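Local coordinates for protein transcriptional regulator, LacI family (Burkholderia phymatum, PDB 2RGY) that probably regulates transcription as a LacI-family regulator whose periplasmic-binding-protein-like core is expected to sense a small effector such as a sugar, at residues Ser203-Phe208 against Pro235-Val240; Ala132-Pro137 against Asp198-Ser203. All coordinates share one frame; numbering follows the deposited sequence.

Interaction 1: residues Ser203-Phe208 against Pro235-Val240; sequences SALARF and PALTSV
Leu-205 reaches out from its helix with both ends of its isopropyl fork; both branches meet Pro-235, and CD1 also reaches Leu-237. The CD1 methyl lies 3.9 Å from Pro-235 O and 4.3 Å from Leu-237 CD1, whereas CD2 stands 4.4 Å from Pro-235 CD, a ring carbon. These are loose van der Waals distances, and no hydrogen bond crosses the contact. With CG beside the backbone N (chi1 -66°), CD1 continues the extended line of the side chain (chi2 -177°), which carries it to Pro-235 O and Leu-237, while CD2 branches off. The setting is the alpha/beta fold of periplasmic-binding-protein-like domains, in which helix 198-210 packs on a mainly parallel sheet; Pro-235, preceded by a cis peptide bond, belongs to the loop that leads into strand 238-241 of that sheet. Leu-237 has its CB directed toward the helix, and with CG anti to the backbone N (chi1 -176°) its CD1 methyl meets CD1 of Leu-205. Leu-205 also touches Val-215 and Val-221, which extend the apolar surroundings, while Pro-235 packs on Gln-209 of the second subunit.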
loop_
_atom_site.group_PDB
_atom_site.type_symbol
_atom_site.label_atom_id
_atom_site.label_comp_id
_atom_site.label_asym_id
_atom_site.label_seq_id
_atom_site.Cartn_x
_atom_site.Cartn_y
_atom_site.Cartn_z
ATOM N N SER A 203 -9.601 9.895 1.413
ATOM C CA SER A 203 -9.327 11.278 1.019
ATOM C C SER A 203 -10.537 12.162 1.346
ATOM O O SER A 203 -10.387 13.331 1.682
ATOM C CB SER A 203 -9.019 11.373 -0.484
ATOM O OG SER A 203 -7.749 10.815 -0.791
ATOM N N ALA A 204 -11.741 11.598 1.243
ATOM C CA ALA A 204 -12.949 12.361 1.550
ATOM C C ALA A 204 -12.951 12.710 3.035
ATOM O O ALA A 204 -13.307 13.827 3.426
ATOM C CB ALA A 204 -14.187 11.556 1.198
ATOM N N LEU A 205 -12.549 11.745 3.855
ATOM C CA LEU A 205 -12.472 11.934 5.291
ATOM C C LEU A 205 -11.419 12.989 5.589
ATOM O O LEU A 205 -11.515 13.706 6.586
ATOM C CB LEU A 205 -12.084 10.627 5.987
ATOM C CG LEU A 205 -13.105 9.484 5.914
ATOM C CD1 LEU A 205 -12.591 8.289 6.712
ATOM C CD2 LEU A 205 -14.433 9.953 6.462
ATOM N N ALA A 206 -10.414 13.074 4.717
ATOM C CA ALA A 206 -9.331 14.034 4.890
ATOM C C ALA A 206 -9.848 15.443 4.702
ATOM O O ALA A 206 -9.553 16.321 5.502
ATOM C CB ALA A 206 -8.209 13.759 3.902
ATOM N N ARG A 207 -10.622 15.651 3.641
ATOM C CA ARG A 207 -11.188 16.958 3.333
ATOM C C ARG A 207 -12.185 17.380 4.400
ATOM O O ARG A 207 -12.113 18.485 4.915
ATOM C CB ARG A 207 -11.872 16.930 1.960
ATOM C CG ARG A 207 -12.396 18.285 1.498
ATOM C CD ARG A 207 -11.338 19.363 1.698
ATOM N NE ARG A 207 -11.749 20.653 1.160
ATOM C CZ ARG A 207 -11.121 21.802 1.403
ATOM N NH1 ARG A 207 -10.049 21.827 2.181
ATOM N NH2 ARG A 207 -11.572 22.931 0.874
ATOM N N PHE A 208 -13.114 16.489 4.730
ATOM C CA PHE A 208 -14.114 16.786 5.749
ATOM C C PHE A 208 -13.466 17.229 7.057
ATOM O O PHE A 208 -13.966 18.126 7.723
ATOM C CB PHE A 208 -14.987 15.557 6.012
ATOM C CG PHE A 208 -15.892 15.199 4.865
ATOM C CD1 PHE A 208 -16.567 13.977 4.858
ATOM C CD2 PHE A 208 -16.074 16.078 3.791
ATOM C CE1 PHE A 208 -17.415 13.627 3.809
ATOM C CE2 PHE A 208 -16.927 15.740 2.723
ATOM C CZ PHE A 208 -17.597 14.502 2.737
ATOM N N PRO A 235 -12.603 8.742 11.123
ATOM C CA PRO A 235 -12.953 7.582 11.957
ATOM C C PRO A 235 -12.838 6.256 11.207
ATOM O O PRO A 235 -12.684 6.245 9.984
ATOM C CB PRO A 235 -14.390 7.883 12.349
ATOM C CG PRO A 235 -14.923 8.509 11.086
ATOM C CD PRO A 235 -13.817 9.487 10.743
ATOM N N ALA A 236 -12.922 5.146 11.937
ATOM C CA ALA A 236 -12.832 3.821 11.324
ATOM C C ALA A 236 -13.847 3.757 10.183
ATOM O O ALA A 236 -15.035 3.988 10.391
ATOM C CB ALA A 236 -13.114 2.741 12.356
ATOM N N LEU A 237 -13.364 3.440 8.983
ATOM C CA LEU A 237 -14.208 3.418 7.789
ATOM C C LEU A 237 -15.091 2.200 7.564
ATOM O O LEU A 237 -14.598 1.069 7.462
ATOM C CB LEU A 237 -13.339 3.620 6.544
ATOM C CG LEU A 237 -14.069 3.712 5.204
ATOM C CD1 LEU A 237 -14.885 5.004 5.150
ATOM C CD2 LEU A 237 -13.056 3.668 4.070
ATOM N N THR A 238 -16.399 2.447 7.477
ATOM C CA THR A 238 -17.371 1.394 7.205
ATOM C C THR A 238 -17.214 1.147 5.712
ATOM O O THR A 238 -17.221 2.085 4.913
ATOM C CB THR A 238 -18.809 1.855 7.537
ATOM O OG1 THR A 238 -18.947 1.974 8.964
ATOM C CG2 THR A 238 -19.838 0.855 7.006
ATOM N N SER A 239 -17.056 -0.113 5.333
ATOM C CA SER A 239 -16.823 -0.434 3.937
ATOM C C SER A 239 -17.452 -1.740 3.481
ATOM O O SER A 239 -17.648 -2.653 4.273
ATOM C CB SER A 239 -15.307 -0.489 3.698
ATOM O OG SER A 239 -14.974 -0.779 2.351
ATOM N N VAL A 240 -17.773 -1.807 2.193
ATOM C CA VAL A 240 -18.332 -3.009 1.601
ATOM C C VAL A 240 -17.147 -3.973 1.456
ATOM O O VAL A 240 -16.126 -3.641 0.841
ATOM C CB VAL A 240 -18.940 -2.713 0.212
ATOM C CG1 VAL A 240 -19.337 -4.004 -0.472
ATOM C CG2 VAL A 240 -20.157 -1.799 0.361
#

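Interaction 2: residues Ala132-Pro137 against Asp198-Ser203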
loop_
_atom_site.group_PDB
_atom_site.type_symbol
_atom_site.label_atom_id
_atom_site.label_comp_id
_atom_site.label_asym_id
_atom_site.label_seq_id
_atom_site.Cartn_x
_atom_site.Cartn_y
_atom_site.Cartn_z
ATOM N N ALA A 132 -24.787 11.148 -2.079
ATOM C CA ALA A 132 -23.830 11.615 -3.072
ATOM C C ALA A 132 -22.869 10.463 -3.380
ATOM O O ALA A 132 -22.678 9.572 -2.556
ATOM C CB ALA A 132 -23.056 12.830 -2.536
ATOM N N VAL A 133 -22.263 10.486 -4.563
ATOM C CA VAL A 133 -21.338 9.430 -4.946
ATOM C C VAL A 133 -20.066 9.924 -5.634
ATOM O O VAL A 133 -20.110 10.811 -6.483
ATOM C CB VAL A 133 -22.000 8.423 -5.908
ATOM C CG1 VAL A 133 -21.005 7.335 -6.265
ATOM C CG2 VAL A 133 -23.261 7.827 -5.284
ATOM N N ILE A 134 -18.936 9.346 -5.247
ATOM C CA ILE A 134 -17.649 9.658 -5.857
ATOM C C ILE A 134 -17.238 8.310 -6.429
ATOM O O ILE A 134 -16.937 7.385 -5.679
ATOM C CB ILE A 134 -16.608 10.120 -4.815
ATOM C CG1 ILE A 134 -16.980 11.508 -4.285
ATOM C CG2 ILE A 134 -15.220 10.146 -5.451
ATOM C CD1 ILE A 134 -16.056 12.014 -3.202
ATOM N N SER A 135 -17.249 8.184 -7.752
ATOM C CA SER A 135 -16.910 6.907 -8.365
ATOM C C SER A 135 -15.565 6.842 -9.065
ATOM O O SER A 135 -14.780 7.796 -9.043
ATOM C CB SER A 135 -18.002 6.501 -9.359
ATOM O OG SER A 135 -17.791 7.081 -10.643
ATOM N N GLY A 136 -15.307 5.682 -9.668
ATOM C CA GLY A 136 -14.087 5.487 -10.415
ATOM C C GLY A 136 -14.427 5.840 -11.843
ATOM O O GLY A 136 -15.517 6.357 -12.098
ATOM N N PRO A 137 -13.526 5.592 -12.801
ATOM C CA PRO A 137 -13.838 5.925 -14.189
ATOM C C PRO A 137 -15.099 5.225 -14.676
ATOM O O PRO A 137 -15.344 4.057 -14.364
ATOM C CB PRO A 137 -12.587 5.475 -14.949
ATOM C CG PRO A 137 -11.971 4.434 -14.051
ATOM C CD PRO A 137 -12.177 5.016 -12.683
ATOM N N ASP A 198 -12.113 2.424 -0.970
ATOM C CA ASP A 198 -11.642 2.949 0.309
ATOM C C ASP A 198 -10.622 4.080 0.166
ATOM O O ASP A 198 -10.614 5.011 0.973
ATOM C CB ASP A 198 -11.043 1.821 1.164
ATOM C CG ASP A 198 -12.098 0.836 1.661
ATOM O OD1 ASP A 198 -13.305 1.142 1.568
ATOM O OD2 ASP A 198 -11.727 -0.245 2.156
ATOM N N THR A 199 -9.770 3.995 -0.851
ATOM C CA THR A 199 -8.751 5.013 -1.078
ATOM C C THR A 199 -9.373 6.391 -1.232
ATOM O O THR A 199 -9.000 7.326 -0.529
ATOM C CB THR A 199 -7.916 4.696 -2.336
ATOM O OG1 THR A 199 -7.148 3.510 -2.102
ATOM C CG2 THR A 199 -6.954 5.843 -2.663
HETATM N N MSE A 200 -10.330 6.521 -2.142
HETATM C CA MSE A 200 -10.959 7.814 -2.348
HETATM C C MSE A 200 -11.765 8.206 -1.100
HETATM O O MSE A 200 -11.853 9.387 -0.755
HETATM C CB MSE A 200 -11.860 7.789 -3.590
HETATM C CG MSE A 200 -11.133 7.518 -4.919
HETATM SE SE MSE A 200 -12.175 7.826 -6.383
HETATM C CE MSE A 200 -13.391 6.518 -6.213
ATOM N N ALA A 201 -12.339 7.217 -0.421
ATOM C CA ALA A 201 -13.123 7.472 0.787
ATOM C C ALA A 201 -12.244 8.102 1.860
ATOM O O ALA A 201 -12.659 9.027 2.549
ATOM C CB ALA A 201 -13.740 6.172 1.313
ATOM N N VAL A 202 -11.032 7.589 2.009
ATOM C CA VAL A 202 -10.116 8.124 3.005
ATOM C C VAL A 202 -9.793 9.576 2.691
ATOM O O VAL A 202 -9.721 10.397 3.599
ATOM C CB VAL A 202 -8.822 7.308 3.070
ATOM C CG1 VAL A 202 -7.791 8.030 3.937
ATOM C CG2 VAL A 202 -9.124 5.938 3.640
ATOM N N SER A 203 -9.601 9.895 1.413
ATOM C CA SER A 203 -9.327 11.278 1.019
ATOM C C SER A 203 -10.537 12.162 1.346
ATOM O O SER A 203 -10.387 13.331 1.682
ATOM C CB SER A 203 -9.019 11.373 -0.484
ATOM O OG SER A 203 -7.749 10.815 -0.791
#
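Strand 131-135 passes the first turns of helix 198-210 with Ile-134 and Met-200 as the nearest pair, their CA atoms 7.8 Å apart, and no hydrogen bond links the two backbones. The gap is bridged by Met-200, a selenomethionine in this crystal. Its chain runs out almost straight through CB and CG to the selenium, then turns at the last bond (chi3 -67°), which lays the CE methyl against the end of the strand. CE sits 3.4 Å from Ser-135 O and 3.7 Å from Ile-134 O, so an apolar methyl rests on two successive peptide carbonyls; Gly-136 N is also near, at 4.0 Å from CE. Ile-134 supplies the apolar half of the contact: its CG2 branch approaches the selenium to 3.9 Å, and the two side chains pass each other at a slant. This is helix-on-sheet packing within the alpha/beta sandwich of the periplasmic-binding-protein-like domain, where strand 131-135 lies between strands 166-168 and 192-195. On the same face, Ile-134 also packs on Ala-179 and Thr-180 of helix 173-186, next to the helix that carries Met-200. The CB of Ser-135 is directed away from the helix of Met-200, and its side chain touches Asn-143 and Leu-147 of helix 141-155, which packs against the strand there. Its OG hydrogen-bonds Gly-136 O at 2.8 Å, the donor lying in the carbonyl plane on a lone pair with a C=O...OG angle of 136°. That short bond ties the serine hydroxyl to the chain just where the strand gives way to the loop. At the start of the helix, Asn-197 OD1 accepts a hydrogen bond from Met-200 N.

Interactions 1 and 2 place successive parts of helix 198-210 against one mixed sheet, and Ser-203 is common to both helical segments. Their centres are 9 Å apart. The N-terminal part of the helix meets the end of strand 131-135 through interaction 2, and a later part meets the approach to strand 238-241 through interaction 1. The two also touch directly: Ser-239 OG lies 2.7 Å from Asp-198 OD1, a probable hydrogen bond, while Leu-237 CD2 packs 3.6 Å from Asp-198 OD1 and 3.8 Å from Ala-201 CB. Both reach the second subunit, where Tyr-232 of that chain packs on Ser-203, so the shared helix lies at the dimer interface.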